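Local coordinates for protein flap endonuclease 1 (Desulfurococcus amylolyticus, PDB 3ORY) that probably cleaves 5' flaps from branched DNA during archaeal replication and repair, as a structure-specific nuclease of the FEN1/XPG family, at residues Y77-I82 against D154-P159; A317-L322 against F328-V333. All coordinates share one frame; numbering follows the deposited sequence.

Contact 1. Residues Y77-I82 against D154-P159; sequences YRTINI and DAMGIP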
ATOM      1  N   TYR A  77       9.383   6.812 -10.724  1.00 29.56           N
ATOM      2  CA  TYR A  77      10.313   7.606  -9.924  1.00 31.42           C
ATOM      3  C   TYR A  77      10.605   7.016  -8.548  1.00 31.46           C
ATOM      4  O   TYR A  77      11.744   7.064  -8.091  1.00 31.96           O
ATOM      5  CB  TYR A  77       9.851   9.066  -9.826  1.00 31.80           C
ATOM      6  CG  TYR A  77       9.965   9.793 -11.152  1.00 33.93           C
ATOM      7  CD1 TYR A  77      11.222  10.078 -11.710  1.00 35.24           C
ATOM      8  CD2 TYR A  77       8.826  10.203 -11.851  1.00 34.47           C
ATOM      9  CE1 TYR A  77      11.337  10.747 -12.935  1.00 36.22           C
ATOM     10  CE2 TYR A  77       8.935  10.881 -13.078  1.00 34.43           C
ATOM     11  CZ  TYR A  77      10.190  11.140 -13.609  1.00 36.06           C
ATOM     12  OH  TYR A  77      10.300  11.795 -14.815  1.00 37.43           O
ATOM     13  N   ARG A  78       9.584   6.453  -7.898  1.00 30.71           N
ATOM     14  CA  ARG A  78       9.774   5.849  -6.582  1.00 30.58           C
ATOM     15  C   ARG A  78      10.611   4.576  -6.664  1.00 30.02           C
ATOM     16  O   ARG A  78      11.467   4.344  -5.808  1.00 29.70           O
ATOM     17  CB  ARG A  78       8.432   5.566  -5.902  1.00 30.38           C
ATOM     18  CG  ARG A  78       8.522   4.823  -4.565  1.00 33.26           C
ATOM     19  CD  ARG A  78       9.289   5.630  -3.511  1.00 37.96           C
ATOM     20  NE  ARG A  78       8.745   6.979  -3.335  1.00 40.18           N
ATOM     21  CZ  ARG A  78       8.932   7.724  -2.247  1.00 42.94           C
ATOM     22  NH1 ARG A  78       9.634   7.251  -1.227  1.00 43.24           N
ATOM     23  NH2 ARG A  78       8.403   8.937  -2.172  1.00 44.09           N
ATOM     24  N   THR A  79      10.373   3.761  -7.694  1.00 29.05           N
ATOM     25  CA  THR A  79      11.148   2.527  -7.866  1.00 28.78           C
ATOM     26  C   THR A  79      12.623   2.841  -8.115  1.00 29.75           C
ATOM     27  O   THR A  79      13.498   2.159  -7.581  1.00 29.37           O
ATOM     28  CB  THR A  79      10.592   1.621  -8.978  1.00 28.26           C
ATOM     29  OG1 THR A  79       9.229   1.285  -8.674  1.00 26.99           O
ATOM     30  CG2 THR A  79      11.403   0.326  -9.088  1.00 27.40           C
ATOM     31  N   ILE A  80      12.876   3.866  -8.927  1.00 30.36           N
ATOM     32  CA  ILE A  80      14.238   4.367  -9.156  1.00 32.36           C
ATOM     33  C   ILE A  80      14.900   4.742  -7.833  1.00 33.52           C
ATOM     34  O   ILE A  80      16.019   4.312  -7.562  1.00 34.09           O
ATOM     35  CB  ILE A  80      14.272   5.564 -10.134  1.00 32.17           C
ATOM     36  CG1 ILE A  80      13.906   5.092 -11.539  1.00 31.93           C
ATOM     37  CG2 ILE A  80      15.678   6.221 -10.172  1.00 33.42           C
ATOM     38  CD1 ILE A  80      13.836   6.213 -12.558  1.00 31.59           C
ATOM     39  N   ASN A  81      14.193   5.518  -7.007  1.00 34.81           N
ATOM     40  CA  ASN A  81      14.717   5.945  -5.695  1.00 36.22           C
ATOM     41  C   ASN A  81      15.053   4.780  -4.789  1.00 35.53           C
ATOM     42  O   ASN A  81      16.068   4.797  -4.092  1.00 35.51           O
ATOM     43  CB  ASN A  81      13.713   6.820  -4.965  1.00 37.28           C
ATOM     44  CG  ASN A  81      13.606   8.196  -5.546  1.00 41.95           C
ATOM     45  OD1 ASN A  81      14.615   8.840  -5.909  1.00 46.07           O
ATOM     46  ND2 ASN A  81      12.370   8.688  -5.621  1.00 45.84           N
ATOM     47  N   ILE A  82      14.178   3.779  -4.803  1.00 34.17           N
ATOM     48  CA  ILE A  82      14.329   2.581  -3.983  1.00 33.96           C
ATOM     49  C   ILE A  82      15.596   1.827  -4.400  1.00 34.35           C
ATOM     50  O   ILE A  82      16.418   1.468  -3.562  1.00 34.75           O
ATOM     51  CB  ILE A  82      13.049   1.707  -4.081  1.00 32.64           C
ATOM     52  CG1 ILE A  82      11.921   2.356  -3.278  1.00 32.30           C
ATOM     53  CG2 ILE A  82      13.288   0.302  -3.588  1.00 32.86           C
ATOM     54  CD1 ILE A  82      10.567   1.676  -3.466  1.00 29.54           C
ATOM     55  N   ASP A 154       8.419  -4.451 -16.242  1.00 27.51           N
ATOM     56  CA  ASP A 154       9.136  -5.277 -17.222  1.00 28.79           C
ATOM     57  C   ASP A 154      10.209  -4.462 -17.946  1.00 29.68           C
ATOM     58  O   ASP A 154      11.367  -4.884 -18.036  1.00 30.30           O
ATOM     59  CB  ASP A 154       8.185  -5.878 -18.276  1.00 28.16           C
ATOM     60  CG  ASP A 154       7.210  -6.899 -17.693  1.00 27.97           C
ATOM     61  OD1 ASP A 154       7.383  -7.317 -16.527  1.00 26.87           O
ATOM     62  OD2 ASP A 154       6.254  -7.272 -18.415  1.00 28.93           O
ATOM     63  N   ALA A 155       9.822  -3.298 -18.461  1.00 29.65           N
ATOM     64  CA  ALA A 155      10.769  -2.406 -19.143  1.00 30.65           C
ATOM     65  C   ALA A 155      11.924  -1.958 -18.235  1.00 31.23           C
ATOM     66  O   ALA A 155      13.061  -1.782 -18.701  1.00 32.33           O
ATOM     67  CB  ALA A 155      10.041  -1.207 -19.722  1.00 30.46           C
ATOM     68  N   MET A 156      11.635  -1.786 -16.945  1.00 30.84           N
ATOM     69  CA  MET A 156      12.640  -1.342 -15.958  1.00 31.22           C
ATOM     70  C   MET A 156      13.524  -2.489 -15.448  1.00 31.22           C
ATOM     71  O   MET A 156      14.510  -2.250 -14.756  1.00 31.97           O
ATOM     72  CB  MET A 156      11.965  -0.650 -14.759  1.00 31.05           C
ATOM     73  CG  MET A 156      11.219   0.650 -15.087  1.00 31.41           C
ATOM     74  SD  MET A 156      10.393   1.393 -13.647  1.00 31.80           S
ATOM     75  CE  MET A 156      11.795   1.961 -12.686  1.00 32.95           C
ATOM     76  N   GLY A 157      13.164  -3.727 -15.774  1.00 30.64           N
ATOM     77  CA  GLY A 157      13.918  -4.897 -15.315  1.00 30.51           C
ATOM     78  C   GLY A 157      13.605  -5.296 -13.881  1.00 30.43           C
ATOM     79  O   GLY A 157      14.365  -6.048 -13.254  1.00 30.40           O
ATOM     80  N   ILE A 158      12.468  -4.811 -13.381  1.00 29.26           N
ATOM     81  CA  ILE A 158      12.030  -5.052 -12.013  1.00 28.70           C
ATOM     82  C   ILE A 158      11.032  -6.213 -11.974  1.00 28.05           C
ATOM     83  O   ILE A 158      10.015  -6.176 -12.658  1.00 27.96           O
ATOM     84  CB  ILE A 158      11.414  -3.778 -11.399  1.00 28.31           C
ATOM     85  CG1 ILE A 158      12.435  -2.615 -11.412  1.00 29.29           C
ATOM     86  CG2 ILE A 158      10.870  -4.048  -9.988  1.00 28.51           C
ATOM     87  CD1 ILE A 158      13.665  -2.813 -10.493  1.00 30.51           C
ATOM     88  N   PRO A 159      11.331  -7.252 -11.181  1.00 28.12           N
ATOM     89  CA  PRO A 159      10.467  -8.432 -11.093  1.00 27.46           C
ATOM     90  C   PRO A 159       9.137  -8.139 -10.409  1.00 26.57           C
ATOM     91  O   PRO A 159       9.052  -7.267  -9.539  1.00 26.28           O
ATOM     92  CB  PRO A 159      11.278  -9.394 -10.225  1.00 27.58           C
ATOM     93  CG  PRO A 159      12.126  -8.484  -9.373  1.00 28.88           C
ATOM     94  CD  PRO A 159      12.503  -7.357 -10.294  1.00 28.24           C
TER

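Contact 2. Residues A317-L322 against F328-V333; sequences AVKRIL and FSIDRV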
ATOM      1  N   ALA A 317      12.240   0.994 -24.141  1.00 32.25           N
ATOM      2  CA  ALA A 317      10.906   0.489 -23.803  1.00 31.71           C
ATOM      3  C   ALA A 317      10.269   1.369 -22.730  1.00 31.14           C
ATOM      4  O   ALA A 317       9.083   1.674 -22.809  1.00 30.56           O
ATOM      5  CB  ALA A 317      10.965  -0.967 -23.347  1.00 31.66           C
ATOM      6  N   VAL A 318      11.065   1.800 -21.751  1.00 31.13           N
ATOM      7  CA  VAL A 318      10.572   2.750 -20.749  1.00 31.41           C
ATOM      8  C   VAL A 318      10.142   4.062 -21.424  1.00 31.72           C
ATOM      9  O   VAL A 318       9.056   4.576 -21.148  1.00 31.19           O
ATOM     10  CB  VAL A 318      11.599   3.041 -19.627  1.00 31.70           C
ATOM     11  CG1 VAL A 318      11.054   4.107 -18.670  1.00 31.12           C
ATOM     12  CG2 VAL A 318      11.939   1.768 -18.843  1.00 31.98           C
ATOM     13  N   LYS A 319      10.988   4.591 -22.313  1.00 32.66           N
ATOM     14  CA  LYS A 319      10.653   5.814 -23.049  1.00 33.25           C
ATOM     15  C   LYS A 319       9.353   5.670 -23.842  1.00 33.16           C
ATOM     16  O   LYS A 319       8.501   6.560 -23.805  1.00 32.62           O
ATOM     17  CB  LYS A 319      11.771   6.240 -23.998  1.00 34.19           C
ATOM     18  CG  LYS A 319      11.402   7.515 -24.763  1.00 35.70           C
ATOM     19  CD  LYS A 319      11.697   7.451 -26.256  1.00 37.92           C
ATOM     20  CE  LYS A 319      11.149   6.225 -26.926  1.00 37.89           C
ATOM     21  NZ  LYS A 319      10.881   6.500 -28.360  1.00 35.20           N
ATOM     22  N   ARG A 320       9.208   4.552 -24.558  1.00 33.42           N
ATOM     23  CA  ARG A 320       7.992   4.303 -25.342  1.00 34.12           C
ATOM     24  C   ARG A 320       6.736   4.372 -24.464  1.00 33.41           C
ATOM     25  O   ARG A 320       5.784   5.088 -24.788  1.00 33.86           O
ATOM     26  CB  ARG A 320       8.082   2.976 -26.113  1.00 34.55           C
ATOM     27  CG  ARG A 320       9.097   3.008 -27.291  1.00 38.29           C
ATOM     28  CD  ARG A 320       8.906   1.846 -28.295  1.00 43.21           C
ATOM     29  NE  ARG A 320       8.650   0.565 -27.624  1.00 45.89           N
ATOM     30  CZ  ARG A 320       9.587  -0.319 -27.278  1.00 48.01           C
ATOM     31  NH1 ARG A 320      10.874  -0.086 -27.541  1.00 49.32           N
ATOM     32  NH2 ARG A 320       9.235  -1.449 -26.664  1.00 46.17           N
ATOM     33  N   ILE A 321       6.748   3.662 -23.342  1.00 32.81           N
ATOM     34  CA  ILE A 321       5.621   3.691 -22.402  1.00 32.01           C
ATOM     35  C   ILE A 321       5.352   5.103 -21.843  1.00 32.17           C
ATOM     36  O   ILE A 321       4.248   5.643 -22.002  1.00 32.25           O
ATOM     37  CB  ILE A 321       5.813   2.668 -21.254  1.00 31.84           C
ATOM     38  CG1 ILE A 321       5.800   1.240 -21.817  1.00 31.97           C
ATOM     39  CG2 ILE A 321       4.702   2.818 -20.215  1.00 32.41           C
ATOM     40  CD1 ILE A 321       6.399   0.195 -20.906  1.00 30.86           C
ATOM     41  N   LEU A 322       6.355   5.707 -21.207  1.00 31.79           N
ATOM     42  CA  LEU A 322       6.155   6.981 -20.514  1.00 32.26           C
ATOM     43  C   LEU A 322       6.049   8.187 -21.445  1.00 33.07           C
ATOM     44  O   LEU A 322       5.076   8.944 -21.380  1.00 33.39           O
ATOM     45  CB  LEU A 322       7.258   7.220 -19.471  1.00 32.31           C
ATOM     46  CG  LEU A 322       7.381   6.166 -18.366  1.00 31.93           C
ATOM     47  CD1 LEU A 322       8.455   6.598 -17.387  1.00 31.90           C
ATOM     48  CD2 LEU A 322       6.052   5.949 -17.645  1.00 30.94           C
ATOM     49  N   PHE A 328       4.965  11.875 -20.923  1.00 36.78           N
ATOM     50  CA  PHE A 328       5.937  12.306 -19.912  1.00 36.80           C
ATOM     51  C   PHE A 328       7.035  13.104 -20.604  1.00 37.40           C
ATOM     52  O   PHE A 328       7.285  12.920 -21.799  1.00 37.39           O
ATOM     53  CB  PHE A 328       6.583  11.102 -19.230  1.00 36.24           C
ATOM     54  CG  PHE A 328       5.761  10.486 -18.134  1.00 36.10           C
ATOM     55  CD1 PHE A 328       6.272  10.404 -16.844  1.00 36.57           C
ATOM     56  CD2 PHE A 328       4.492   9.955 -18.390  1.00 35.70           C
ATOM     57  CE1 PHE A 328       5.532   9.820 -15.815  1.00 35.86           C
ATOM     58  CE2 PHE A 328       3.737   9.368 -17.366  1.00 34.84           C
ATOM     59  CZ  PHE A 328       4.261   9.301 -16.075  1.00 35.41           C
ATOM     60  N   SER A 329       7.707  13.968 -19.854  1.00 37.79           N
ATOM     61  CA  SER A 329       8.797  14.765 -20.410  1.00 38.76           C
ATOM     62  C   SER A 329      10.001  13.902 -20.796  1.00 38.52           C
ATOM     63  O   SER A 329      10.531  13.166 -19.961  1.00 37.86           O
ATOM     64  CB  SER A 329       9.242  15.838 -19.413  1.00 39.43           C
ATOM     65  OG  SER A 329      10.601  16.176 -19.646  1.00 40.44           O
ATOM     66  N   ILE A 330      10.450  14.032 -22.046  1.00 38.47           N
ATOM     67  CA  ILE A 330      11.604  13.274 -22.532  1.00 38.19           C
ATOM     68  C   ILE A 330      12.891  13.593 -21.753  1.00 38.54           C
ATOM     69  O   ILE A 330      13.693  12.696 -21.476  1.00 37.68           O
ATOM     70  CB  ILE A 330      11.808  13.432 -24.071  1.00 38.80           C
ATOM     71  CG1 ILE A 330      12.955  12.541 -24.566  1.00 38.75           C
ATOM     72  CG2 ILE A 330      12.044  14.902 -24.461  1.00 39.92           C
ATOM     73  CD1 ILE A 330      12.766  11.060 -24.288  1.00 38.97           C
ATOM     74  N   ASP A 331      13.068  14.866 -21.392  1.00 39.23           N
ATOM     75  CA  ASP A 331      14.206  15.302 -20.587  1.00 40.14           C
ATOM     76  C   ASP A 331      14.197  14.628 -19.221  1.00 39.24           C
ATOM     77  O   ASP A 331      15.191  14.012 -18.813  1.00 38.87           O
ATOM     78  CB  ASP A 331      14.206  16.833 -20.410  1.00 41.32           C
ATOM     79  CG  ASP A 331      14.697  17.583 -21.655  1.00 44.26           C
ATOM     80  OD1 ASP A 331      14.975  16.948 -22.701  1.00 44.77           O
ATOM     81  OD2 ASP A 331      14.804  18.831 -21.576  1.00 47.04           O
ATOM     82  N   ARG A 332      13.068  14.739 -18.522  1.00 38.60           N
ATOM     83  CA  ARG A 332      12.953  14.180 -17.181  1.00 38.34           C
ATOM     84  C   ARG A 332      13.113  12.660 -17.183  1.00 36.77           C
ATOM     85  O   ARG A 332      13.835  12.111 -16.346  1.00 36.29           O
ATOM     86  CB  ARG A 332      11.659  14.631 -16.492  1.00 38.55           C
ATOM     87  CG  ARG A 332      11.717  16.098 -16.021  1.00 43.25           C
ATOM     88  CD  ARG A 332      10.595  16.442 -15.031  1.00 49.08           C
ATOM     89  NE  ARG A 332       9.293  16.581 -15.691  1.00 51.87           N
ATOM     90  CZ  ARG A 332       8.848  17.703 -16.263  1.00 54.69           C
ATOM     91  NH1 ARG A 332       7.650  17.724 -16.839  1.00 54.47           N
ATOM     92  NH2 ARG A 332       9.599  18.804 -16.268  1.00 56.35           N
ATOM     93  N   VAL A 333      12.478  11.990 -18.146  1.00 35.54           N
ATOM     94  CA  VAL A 333      12.577  10.535 -18.239  1.00 34.41           C
ATOM     95  C   VAL A 333      13.999  10.085 -18.600  1.00 34.78           C
ATOM     96  O   VAL A 333      14.544   9.172 -17.971  1.00 34.56           O
ATOM     97  CB  VAL A 333      11.514   9.939 -19.205  1.00 33.76           C
ATOM     98  CG1 VAL A 333      11.796   8.479 -19.490  1.00 32.42           C
ATOM     99  CG2 VAL A 333      10.124  10.118 -18.615  1.00 32.43           C
TER

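Contact 1. Residues Y77-I82 against D154-P159
Thr79 and Ile80 of helix 70-84 meet Met156 and Ile158 in a small, fully apolar contact within a helical layer of the PIN-like alpha/beta nuclease core. Helix 70-84 lies in the crossover connection between parallel strands 37-41 and 88-93, and helix 143-156 leads into strand 160-162, which runs parallel to 88-93. All four touching residues are buried, and no hydrogen bond passes between the segments.

The methyl of Met156 meets two side chains of helix 70-84. Its chain leaves the backbone extended through chi2 and then bends at chi3 (70°), which carries the terminal methyl into the angle between two neighbouring side chains of the helix. There CE lies 3.9 Å from Thr79 CB and equally 3.9 Å from Ile80 CG1; the thioether chain runs almost perpendicular to Ile80 and slantwise to Thr79.

Just beyond Met156 the chain turns through a Schellman motif. Gly157 takes a positive phi of 80°, and its N bonds back to Asp154 O at 3.1 Å, so that Ile158 can face the same helix from the loop that leads into strand 160-162. The polar end of Thr79 is satisfied on its own side: OG1 is hydrogen-bonded to Leu75 O, one turn earlier, and to Tyr91 OH of strand 88-93. These two bonds would fix the rotation about chi1 (-58°) and hold the methyl branch opposite the backbone N, turned to the partner segment. Tyr340 of helix 330-347 touches Ile80 and Ile158 and bonds to Met156 O. Thr79 and Ile158 reach for one another end on, CG2 lying 3.9 Å from CG1 of the isoleucine and 4.1 Å from its CD1.

Contact 2. Residues A317-L322 against F328-V333
Phe328 N donates to Leu322 O over 3.0 Å in a nearly straight bond (168° at the hydrogen), although the donor stands 40° out of the carbonyl plane. Around this bond the two side chains fold together. Leu322 CB rests 3.8 Å from Phe328 CG, and farther out the leucine methyl CD2 sits over the middle of the same ring in a CH-pi contact, 4.1 Å from the centroid and 11° off the normal. The first torsion of Leu322 places CG beside its backbone N, from where CD2 reaches the ring face and CD1 goes to Val333 CG2 at 4.1 Å.

The segments form the turn of a helix-loop-helix unit, helix 315-325 followed after a short connection by helix 330-347. Ser329 is the N-cap of the second helix, its OG accepting from Arg332 N at 3.1 Å. Leu322 also packs on Phe76 of helix 70-84, and Phe328 on Ser73. With an alanine in place of Phe328, Leu322 CD2 would probably lose the ring face it covers and a gap would open beside the loop, while the backbone bond could persist. Nearer the surface, the side chains of Ile330 and Lys319 cross at a slant, with CD1 of the isoleucine 3.8 Å from CG of the lysine; the lysine chain then bends away, and NZ forms a salt bridge with Asp324.

In the fold
Contacts 1 and 2 lie side by side, their centres about 13 Å apart, on the same side of the chain's centre. Contact 2 is the more peripheral, about 25 Å from the chain's centre against about 16 Å for contact 1. They touch directly: Ala155 CB packs 3.6 Å from Val318 CG2 and 3.7 Å from Ala317 CB, while at another point Tyr77 OH comes within 3.6 Å of Arg332 CB. Each segment of contact 1 thus meets one of contact 2, so the C-terminal helix pair packs against helices 70-84 and 143-156 of the nuclease core. Both contacts are structural packing.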